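Putative carboxylesterase (Lactobacillus plantarum WCFS1, PDB 3BJR) probably hydrolyses carboxylic esters as a serine hydrolase of the alpha/beta-hydrolase fold, although its natural substrate has not been established. Local coordinates at residues T62-A67 with Y88-D93; G168-S173 with I210-D215; Q82-E87 with A117-D122. All blocks are in the same frame, centred on the assembly; numbering follows the deposited sequence.

Interaction 1 of 3, residues T62-A67 with Y88-D93; sequences THIPVA and YTLLTD
I64 and L90, with T62 as the third large contributor, carry this contact between the loop leading into helix 66-77 and the loop that leaves strand 82-87. The delta methyl of I64 lies over the middle of one face of the Y88 ring, its CD1 3.5 Å from the ring centroid and 14° off the normal, which makes a CH-pi contact. The isoleucine folds twice to reach it: CG1 is anti to the carbonyl carbon (chi1 -68°), and a second bend at chi2 (-73°) carries CD1 onto the tyrosine. Farther back on the same branch, I64 CG1 meets L90 CD2 at 4.0 Å. L90 points at the opposite loop, and its methyls also reach backbone atoms: CD1 comes within 3.6 Å of H63 CA, and CD2 within 3.8 Å of H63 O. T62 takes part through its carbonyl, with O 3.9 Å from L90 CD1, and through its methyl CG2, which faces L91 CD1; its hydroxyl is hydrogen-bonded to G59 O.

No hydrogen bond links 62-67 directly to 88-93, although the backbones of L91 and Y61 are bonded just before T62. A water spans the segments, donating to H63 O and to Y88 OH at 2.9 Å each, and the tyrosine hydroxyl is also bonded to P57 O. Within its own loop, L90 N donates to the anti lone pair of D93 OD2 at 2.8 Å, and D93 N bonds back to L90 O, so both backbone polar atoms of this leucine are used. A bound glycerol, probably from the crystallisation liquor, hydrogen-bonds with H63 ND1, I64 O and the amides of V66 and A67. Between these two segments the contact is thus apolar packing and one water donating to both sides, with the backbone pairing of Y61 and L91 alongside.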
loop_
_atom_site.group_PDB
_atom_site.type_symbol
_atom_site.label_atom_id
_atom_site.label_comp_id
_atom_site.label_asym_id
_atom_site.label_seq_id
_atom_site.Cartn_x
_atom_site.Cartn_y
_atom_site.Cartn_z
ATOM N N THR A 62 -7.970 -3.486 27.140
ATOM C CA THR A 62 -8.337 -4.338 28.296
ATOM C C THR A 62 -7.113 -4.961 28.997
ATOM O O THR A 62 -7.155 -5.289 30.181
ATOM C CB THR A 62 -9.318 -5.471 27.872
ATOM O OG1 THR A 62 -8.685 -6.300 26.885
ATOM C CG2 THR A 62 -10.612 -4.901 27.300
ATOM N N HIS A 63 -6.021 -5.099 28.246
ATOM C CA HIS A 63 -4.802 -5.727 28.718
ATOM C C HIS A 63 -3.711 -5.313 27.741
ATOM O O HIS A 63 -4.003 -4.750 26.682
ATOM C CB HIS A 63 -4.969 -7.270 28.703
ATOM C CG HIS A 63 -4.935 -7.867 27.324
ATOM N ND1 HIS A 63 -3.935 -8.721 26.903
ATOM C CD2 HIS A 63 -5.753 -7.700 26.260
ATOM C CE1 HIS A 63 -4.123 -9.027 25.630
ATOM N NE2 HIS A 63 -5.207 -8.403 25.211
ATOM N N ILE A 64 -2.452 -5.546 28.099
ATOM C CA ILE A 64 -1.345 -5.360 27.147
ATOM C C ILE A 64 -0.812 -6.777 26.880
ATOM O O ILE A 64 -0.496 -7.492 27.832
ATOM C CB ILE A 64 -0.250 -4.395 27.685
ATOM C CG1 ILE A 64 -0.769 -2.937 27.799
ATOM C CG2 ILE A 64 0.984 -4.397 26.782
ATOM C CD1 ILE A 64 -0.936 -2.204 26.440
ATOM N N PRO A 65 -0.777 -7.216 25.599
ATOM C CA PRO A 65 -0.210 -8.509 25.231
ATOM C C PRO A 65 1.309 -8.373 25.237
ATOM O O PRO A 65 1.927 -7.947 24.258
ATOM C CB PRO A 65 -0.751 -8.744 23.822
ATOM C CG PRO A 65 -1.005 -7.401 23.277
ATOM C CD PRO A 65 -1.291 -6.501 24.413
ATOM N N VAL A 66 1.889 -8.712 26.375
ATOM C CA VAL A 66 3.306 -8.500 26.595
ATOM C C VAL A 66 4.181 -9.278 25.642
ATOM O O VAL A 66 5.151 -8.716 25.136
ATOM C CB VAL A 66 3.685 -8.733 28.068
ATOM C CG1 VAL A 66 5.186 -8.858 28.182
ATOM C CG2 VAL A 66 3.112 -7.574 28.940
ATOM N N ALA A 67 3.817 -10.526 25.352
ATOM C CA ALA A 67 4.578 -11.362 24.421
ATOM C C ALA A 67 4.571 -10.764 23.018
ATOM O O ALA A 67 5.571 -10.801 22.322
ATOM C CB ALA A 67 4.047 -12.803 24.418
ATOM N N TYR A 88 0.508 1.009 28.202
ATOM C CA TYR A 88 -0.308 2.195 28.425
ATOM C C TYR A 88 -1.529 1.967 29.312
ATOM O O TYR A 88 -1.857 0.839 29.666
ATOM C CB TYR A 88 -0.734 2.794 27.082
ATOM C CG TYR A 88 -1.346 1.816 26.065
ATOM C CD1 TYR A 88 -2.690 1.435 26.127
ATOM C CD2 TYR A 88 -0.590 1.307 25.027
ATOM C CE1 TYR A 88 -3.228 0.563 25.192
ATOM C CE2 TYR A 88 -1.131 0.421 24.096
ATOM C CZ TYR A 88 -2.446 0.040 24.194
ATOM O OH TYR A 88 -2.984 -0.813 23.274
ATOM N N THR A 89 -2.167 3.073 29.697
ATOM C CA THR A 89 -3.370 3.051 30.540
ATOM C C THR A 89 -4.478 2.244 29.893
ATOM O O THR A 89 -4.751 2.383 28.693
ATOM C CB THR A 89 -3.886 4.481 30.816
ATOM O OG1 THR A 89 -2.803 5.234 31.335
ATOM C CG2 THR A 89 -5.050 4.495 31.819
ATOM N N LEU A 90 -5.109 1.398 30.708
ATOM C CA LEU A 90 -6.169 0.522 30.251
ATOM C C LEU A 90 -7.504 0.961 30.843
ATOM O O LEU A 90 -7.556 1.822 31.710
ATOM C CB LEU A 90 -5.838 -0.941 30.650
ATOM C CG LEU A 90 -4.486 -1.520 30.195
ATOM C CD1 LEU A 90 -4.197 -2.864 30.874
ATOM C CD2 LEU A 90 -4.442 -1.620 28.743
ATOM N N LEU A 91 -8.587 0.365 30.360
ATOM C CA LEU A 91 -9.946 0.658 30.862
ATOM C C LEU A 91 -10.081 0.349 32.328
ATOM O O LEU A 91 -10.806 1.036 33.042
ATOM C CB LEU A 91 -10.990 -0.109 30.062
ATOM C CG LEU A 91 -11.210 0.467 28.661
ATOM C CD1 LEU A 91 -11.671 -0.593 27.624
ATOM C CD2 LEU A 91 -12.176 1.651 28.775
ATOM N N THR A 92 -9.371 -0.671 32.790
ATOM C CA THR A 92 -9.360 -1.018 34.218
ATOM C C THR A 92 -8.623 0.001 35.089
ATOM O O THR A 92 -8.896 0.092 36.278
ATOM C CB THR A 92 -8.768 -2.423 34.458
ATOM O OG1 THR A 92 -7.657 -2.622 33.572
ATOM C CG2 THR A 92 -9.840 -3.513 34.204
ATOM N N ASP A 93 -7.700 0.762 34.509
ATOM C CA ASP A 93 -6.982 1.811 35.244
ATOM C C ASP A 93 -7.797 3.093 35.317
ATOM O O ASP A 93 -7.761 3.816 36.305
ATOM C CB ASP A 93 -5.676 2.155 34.564
ATOM C CG ASP A 93 -4.777 0.982 34.439
ATOM O OD1 ASP A 93 -4.467 0.358 35.484
ATOM O OD2 ASP A 93 -4.369 0.706 33.289
HETATM O O HOH W 1 -4.647 -2.463 24.998
#

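Interaction 2 of 3, residues G168-S173 with I210-D215; sequences GYPVIS and IWTTAD
At the ends of two neighbouring parallel strands of the central sheet, 165-168 and 208-213, G168 pairs with W211 in the last bridge before the first chain turns away. Y169 N donates to W211 O at 2.9 Å, with an angle of 152° at the hydrogen. Having no side chain, G168 lets the indole lie directly on the backbone: its CA sits 3.5 Å from the centroid of the six-membered ring, over the face. Y169 then adopts positive phi. The five-membered ring of W211 turns its edge to the Y169 face, planes 72° apart, in an edge-to-face pair; indole NE1 comes 3.2 Å from Y169 CZ. The ring of W271 lies nearly parallel to the indole. T212 OG1 is 3.8 Å from P170 CD and makes a weak hydrogen bond with H248 NE2. A water donates to P170 O at 2.8 Å and is hydrogen-bonded to T212 OG1 at 2.6 Å. One backbone bond, a glycine-indole contact and the aromatic pair thus fix where the chain leaves the sheet, and the tyrosine hydroxyl is hydrogen-bonded to H245 ND1.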
loop_
_atom_site.group_PDB
_atom_site.type_symbol
_atom_site.label_atom_id
_atom_site.label_comp_id
_atom_site.label_asym_id
_atom_site.label_seq_id
_atom_site.Cartn_x
_atom_site.Cartn_y
_atom_site.Cartn_z
ATOM N N GLY A 168 0.848 -0.423 12.156
ATOM C CA GLY A 168 0.667 -1.827 11.709
ATOM C C GLY A 168 -0.680 -2.357 12.159
ATOM O O GLY A 168 -0.990 -2.398 13.354
ATOM N N TYR A 169 -1.497 -2.752 11.191
ATOM C CA TYR A 169 -2.865 -3.215 11.414
ATOM C C TYR A 169 -3.641 -2.311 12.355
ATOM O O TYR A 169 -4.212 -2.776 13.322
ATOM C CB TYR A 169 -2.877 -4.667 11.906
ATOM C CG TYR A 169 -2.008 -5.544 11.048
ATOM C CD1 TYR A 169 -2.385 -5.864 9.773
ATOM C CD2 TYR A 169 -0.775 -6.003 11.495
ATOM C CE1 TYR A 169 -1.561 -6.622 8.956
ATOM C CE2 TYR A 169 0.049 -6.788 10.692
ATOM C CZ TYR A 169 -0.348 -7.083 9.409
ATOM O OH TYR A 169 0.448 -7.868 8.571
ATOM N N PRO A 170 -3.707 -1.016 12.042
ATOM C CA PRO A 170 -4.399 -0.139 12.968
ATOM C C PRO A 170 -5.876 -0.482 13.098
ATOM O O PRO A 170 -6.509 -0.783 12.113
ATOM C CB PRO A 170 -4.215 1.259 12.365
ATOM C CG PRO A 170 -3.521 1.093 11.064
ATOM C CD PRO A 170 -3.195 -0.316 10.850
ATOM N N VAL A 171 -6.399 -0.375 14.312
ATOM C CA VAL A 171 -7.784 -0.657 14.648
ATOM C C VAL A 171 -8.314 0.489 15.493
ATOM O O VAL A 171 -7.730 0.839 16.472
ATOM C CB VAL A 171 -7.929 -2.019 15.434
ATOM C CG1 VAL A 171 -9.319 -2.144 16.126
ATOM C CG2 VAL A 171 -7.627 -3.198 14.516
ATOM N N ILE A 172 -9.428 1.077 15.088
ATOM C CA ILE A 172 -10.112 2.121 15.859
ATOM C C ILE A 172 -11.189 1.542 16.766
ATOM O O ILE A 172 -12.016 0.815 16.328
ATOM C CB ILE A 172 -10.786 3.108 14.922
ATOM C CG1 ILE A 172 -9.729 3.780 14.052
ATOM C CG2 ILE A 172 -11.606 4.121 15.735
ATOM C CD1 ILE A 172 -10.345 4.675 13.058
ATOM N N SER A 173 -11.165 1.850 18.037
ATOM C CA SER A 173 -12.163 1.373 18.969
ATOM C C SER A 173 -12.733 2.630 19.589
ATOM O O SER A 173 -12.002 3.591 19.750
ATOM C CB SER A 173 -11.538 0.486 20.072
ATOM O OG SER A 173 -12.289 0.479 21.319
ATOM N N ILE A 210 2.595 2.989 6.964
ATOM C CA ILE A 210 1.421 2.229 7.334
ATOM C C ILE A 210 1.339 0.927 6.564
ATOM O O ILE A 210 1.599 0.890 5.366
ATOM C CB ILE A 210 0.107 2.972 6.983
ATOM C CG1 ILE A 210 0.150 4.432 7.367
ATOM C CG2 ILE A 210 -1.102 2.301 7.646
ATOM C CD1 ILE A 210 -0.904 5.276 6.638
ATOM N N TRP A 211 0.959 -0.132 7.269
ATOM C CA TRP A 211 0.568 -1.377 6.634
ATOM C C TRP A 211 -0.609 -1.974 7.380
ATOM O O TRP A 211 -0.761 -1.803 8.601
ATOM C CB TRP A 211 1.707 -2.368 6.447
ATOM C CG TRP A 211 1.980 -3.289 7.547
ATOM C CD1 TRP A 211 1.621 -4.596 7.623
ATOM C CD2 TRP A 211 2.749 -3.012 8.716
ATOM N NE1 TRP A 211 2.080 -5.140 8.796
ATOM C CE2 TRP A 211 2.800 -4.194 9.471
ATOM C CE3 TRP A 211 3.401 -1.887 9.185
ATOM C CZ2 TRP A 211 3.453 -4.270 10.694
ATOM C CZ3 TRP A 211 4.067 -1.961 10.383
ATOM C CH2 TRP A 211 4.081 -3.142 11.131
ATOM N N THR A 212 -1.493 -2.609 6.615
ATOM C CA THR A 212 -2.651 -3.288 7.209
ATOM C C THR A 212 -3.102 -4.407 6.270
ATOM O O THR A 212 -2.418 -4.727 5.255
ATOM C CB THR A 212 -3.796 -2.295 7.607
ATOM O OG1 THR A 212 -4.727 -2.939 8.498
ATOM C CG2 THR A 212 -4.502 -1.795 6.438
ATOM N N THR A 213 -4.213 -5.033 6.637
ATOM C CA THR A 213 -4.796 -6.114 5.848
ATOM C C THR A 213 -6.011 -5.625 5.038
ATOM O O THR A 213 -6.810 -4.786 5.518
ATOM C CB THR A 213 -5.131 -7.330 6.743
ATOM O OG1 THR A 213 -5.612 -8.385 5.911
ATOM C CG2 THR A 213 -6.168 -6.972 7.848
ATOM N N ALA A 214 -6.125 -6.109 3.788
ATOM C CA ALA A 214 -7.199 -5.718 2.890
ATOM C C ALA A 214 -8.467 -6.571 3.053
ATOM O O ALA A 214 -9.573 -6.091 2.766
ATOM C CB ALA A 214 -6.721 -5.819 1.423
ATOM N N ASP A 215 -8.313 -7.799 3.568
ATOM C CA ASP A 215 -9.376 -8.781 3.469
ATOM C C ASP A 215 -9.923 -9.284 4.793
ATOM O O ASP A 215 -10.267 -10.450 4.920
ATOM C CB ASP A 215 -8.904 -9.952 2.577
ATOM C CG ASP A 215 -7.732 -10.726 3.165
ATOM O OD1 ASP A 215 -6.841 -10.107 3.770
ATOM O OD2 ASP A 215 -7.697 -11.970 3.006
HETATM O O HOH W 2 -6.563 -1.292 9.397
#

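Interaction 3 of 3, residues Q82-E87 with A117-D122; sequences QAFYLE and AEWHID
Q82 NE2 donates to W119 O at 2.8 Å, with an angle of 151° at the hydrogen, and joins the start of strand 82-87 to the end of the short helix 116-119. The amide nitrogen approaches from outside the carbonyl plane, tilted 28° from it. The glutamine chain bends at chi2, which brings its amide round to W119, and the other end of the amide is also engaged, OE1 accepting from H39 N; bonds at both ends hold the group in one orientation. W119 O lies where the helix stops: H120, with positive phi, completes a Schellman motif and turns the chain towards strand 121-122.

Beside this bond the contact is apolar. F84, two residues along on the same face of the strand as Q82, brings its CZ to 3.9 Å from W119 CE3. The rings are inclined at 45°, centroids 5.6 Å apart, neither stacked nor edge-on. I121 comes from the opposite direction and meets F84 CE1 with its CD1 at 3.9 Å, while its CG1 lies 4.1 Å from Q82 CG. L112 of helix 100-114 touches both F84 and I121, and L111 touches W119. The arrangement belongs to a beta-alpha-beta crossover, in which helix 100-114 links strand 82-87 to strand 125-131 across the face of the sheet, as in the alpha/beta-hydrolase fold.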
loop_
_atom_site.group_PDB
_atom_site.type_symbol
_atom_site.label_atom_id
_atom_site.label_comp_id
_atom_site.label_asym_id
_atom_site.label_seq_id
_atom_site.Cartn_x
_atom_site.Cartn_y
_atom_site.Cartn_z
ATOM N N GLN A 82 17.390 0.697 19.344
ATOM C CA GLN A 82 17.135 0.535 20.769
ATOM C C GLN A 82 15.618 0.348 20.722
ATOM O O GLN A 82 14.926 1.096 20.045
ATOM C CB GLN A 82 17.536 1.767 21.576
ATOM C CG GLN A 82 19.045 2.181 21.539
ATOM C CD GLN A 82 20.005 1.200 22.165
ATOM O OE1 GLN A 82 19.945 0.026 21.891
ATOM N NE2 GLN A 82 20.922 1.689 22.997
ATOM N N ALA A 83 15.071 -0.661 21.383
ATOM C CA ALA A 83 13.625 -0.923 21.243
ATOM C C ALA A 83 12.902 -0.902 22.566
ATOM O O ALA A 83 13.376 -1.496 23.525
ATOM C CB ALA A 83 13.423 -2.239 20.555
ATOM N N PHE A 84 11.772 -0.199 22.626
ATOM C CA PHE A 84 10.975 -0.131 23.845
ATOM C C PHE A 84 9.547 -0.584 23.581
ATOM O O PHE A 84 9.084 -0.614 22.428
ATOM C CB PHE A 84 10.878 1.314 24.337
ATOM C CG PHE A 84 12.182 1.928 24.744
ATOM C CD1 PHE A 84 13.105 2.332 23.802
ATOM C CD2 PHE A 84 12.476 2.121 26.097
ATOM C CE1 PHE A 84 14.307 2.890 24.203
ATOM C CE2 PHE A 84 13.661 2.677 26.494
ATOM C CZ PHE A 84 14.581 3.060 25.550
ATOM N N TYR A 85 8.840 -0.980 24.636
ATOM C CA TYR A 85 7.399 -1.180 24.510
ATOM C C TYR A 85 6.689 -0.463 25.625
ATOM O O TYR A 85 7.206 -0.352 26.721
ATOM C CB TYR A 85 6.969 -2.646 24.363
ATOM C CG TYR A 85 7.142 -3.580 25.507
ATOM C CD1 TYR A 85 6.257 -3.586 26.558
ATOM C CD2 TYR A 85 8.114 -4.553 25.482
ATOM C CE1 TYR A 85 6.345 -4.491 27.563
ATOM C CE2 TYR A 85 8.202 -5.489 26.518
ATOM C CZ TYR A 85 7.319 -5.450 27.548
ATOM O OH TYR A 85 7.420 -6.364 28.601
ATOM N N LEU A 86 5.524 0.099 25.282
ATOM C CA LEU A 86 4.709 0.861 26.219
ATOM C C LEU A 86 3.497 0.092 26.694
ATOM O O LEU A 86 2.657 -0.256 25.895
ATOM C CB LEU A 86 4.235 2.181 25.541
ATOM C CG LEU A 86 3.366 3.137 26.375
ATOM C CD1 LEU A 86 4.107 3.669 27.609
ATOM C CD2 LEU A 86 2.853 4.222 25.476
ATOM N N GLU A 87 3.417 -0.163 27.999
ATOM C CA GLU A 87 2.223 -0.665 28.627
ATOM C C GLU A 87 1.435 0.599 29.049
ATOM O O GLU A 87 1.719 1.215 30.051
ATOM C CB GLU A 87 2.541 -1.548 29.828
ATOM C CG GLU A 87 3.278 -2.806 29.467
ATOM C CD GLU A 87 3.545 -3.672 30.679
ATOM O OE1 GLU A 87 2.561 -4.206 31.209
ATOM O OE2 GLU A 87 4.714 -3.824 31.091
ATOM N N ALA A 117 21.363 10.382 25.901
ATOM C CA ALA A 117 22.794 10.228 25.998
ATOM C C ALA A 117 23.173 8.933 26.734
ATOM O O ALA A 117 24.011 8.156 26.277
ATOM C CB ALA A 117 23.436 11.455 26.699
ATOM N N GLU A 118 22.541 8.700 27.868
ATOM C CA GLU A 118 22.914 7.536 28.676
ATOM C C GLU A 118 22.371 6.189 28.145
ATOM O O GLU A 118 22.823 5.127 28.569
ATOM C CB GLU A 118 22.580 7.752 30.143
ATOM C CG GLU A 118 21.196 8.091 30.472
ATOM C CD GLU A 118 20.955 9.584 30.747
ATOM O OE1 GLU A 118 21.357 10.514 29.930
ATOM O OE2 GLU A 118 20.280 9.774 31.796
ATOM N N TRP A 119 21.437 6.274 27.204
ATOM C CA TRP A 119 20.828 5.131 26.504
ATOM C C TRP A 119 21.241 4.966 25.050
ATOM O O TRP A 119 20.724 4.084 24.373
ATOM C CB TRP A 119 19.317 5.229 26.561
ATOM C CG TRP A 119 18.740 4.974 27.945
ATOM C CD1 TRP A 119 19.361 4.393 29.015
ATOM C CD2 TRP A 119 17.397 5.228 28.350
ATOM N NE1 TRP A 119 18.484 4.306 30.078
ATOM C CE2 TRP A 119 17.270 4.807 29.686
ATOM C CE3 TRP A 119 16.278 5.780 27.699
ATOM C CZ2 TRP A 119 16.090 4.940 30.393
ATOM C CZ3 TRP A 119 15.104 5.892 28.393
ATOM C CH2 TRP A 119 15.017 5.478 29.736
ATOM N N HIS A 120 22.187 5.781 24.601
ATOM C CA HIS A 120 22.739 5.773 23.251
ATOM C C HIS A 120 21.729 5.902 22.177
ATOM O O HIS A 120 21.808 5.214 21.173
ATOM C CB HIS A 120 23.578 4.518 23.019
ATOM C CG HIS A 120 24.670 4.367 24.017
ATOM N ND1 HIS A 120 24.656 3.388 24.984
ATOM C CD2 HIS A 120 25.773 5.114 24.248
ATOM C CE1 HIS A 120 25.725 3.512 25.739
ATOM N NE2 HIS A 120 26.417 4.555 25.319
ATOM N N ILE A 121 20.762 6.775 22.419
ATOM C CA ILE A 121 19.709 7.058 21.494
ATOM C C ILE A 121 20.020 8.353 20.748
ATOM O O ILE A 121 20.408 9.349 21.311
ATOM C CB ILE A 121 18.332 7.188 22.222
ATOM C CG1 ILE A 121 17.916 5.847 22.861
ATOM C CG2 ILE A 121 17.251 7.708 21.294
ATOM C CD1 ILE A 121 16.666 5.936 23.691
ATOM N N ASP A 122 19.799 8.328 19.460
ATOM C CA ASP A 122 19.881 9.494 18.651
ATOM C C ASP A 122 18.526 10.173 18.910
ATOM O O ASP A 122 17.485 9.665 18.484
ATOM C CB ASP A 122 20.033 9.086 17.206
ATOM C CG ASP A 122 20.060 10.256 16.274
ATOM O OD1 ASP A 122 19.549 11.336 16.646
ATOM O OD2 ASP A 122 20.566 10.083 15.157
#

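Interaction 1 is a surface contact between loops, whereas interactions 2 and 3 are largely buried and reach the same sheet on opposite sides of the chain's centre. Strand 82-87 connects two of them: interaction 3 uses its beginning, interaction 1 the loop after its end, and I64 and V66 of segment 62-67 pack on E87 and Y85 of the strand. Chemistry follows position. The loops of interaction 1 meet through methyls and a bridging water, the adjacent strands of interaction 2 through a backbone bond and aromatic rings, and strand and helix end in interaction 3 through a side-chain amide bond beside apolar contacts. Interactions 1 and 2 come within about 6 Å at their nearest atoms without touching.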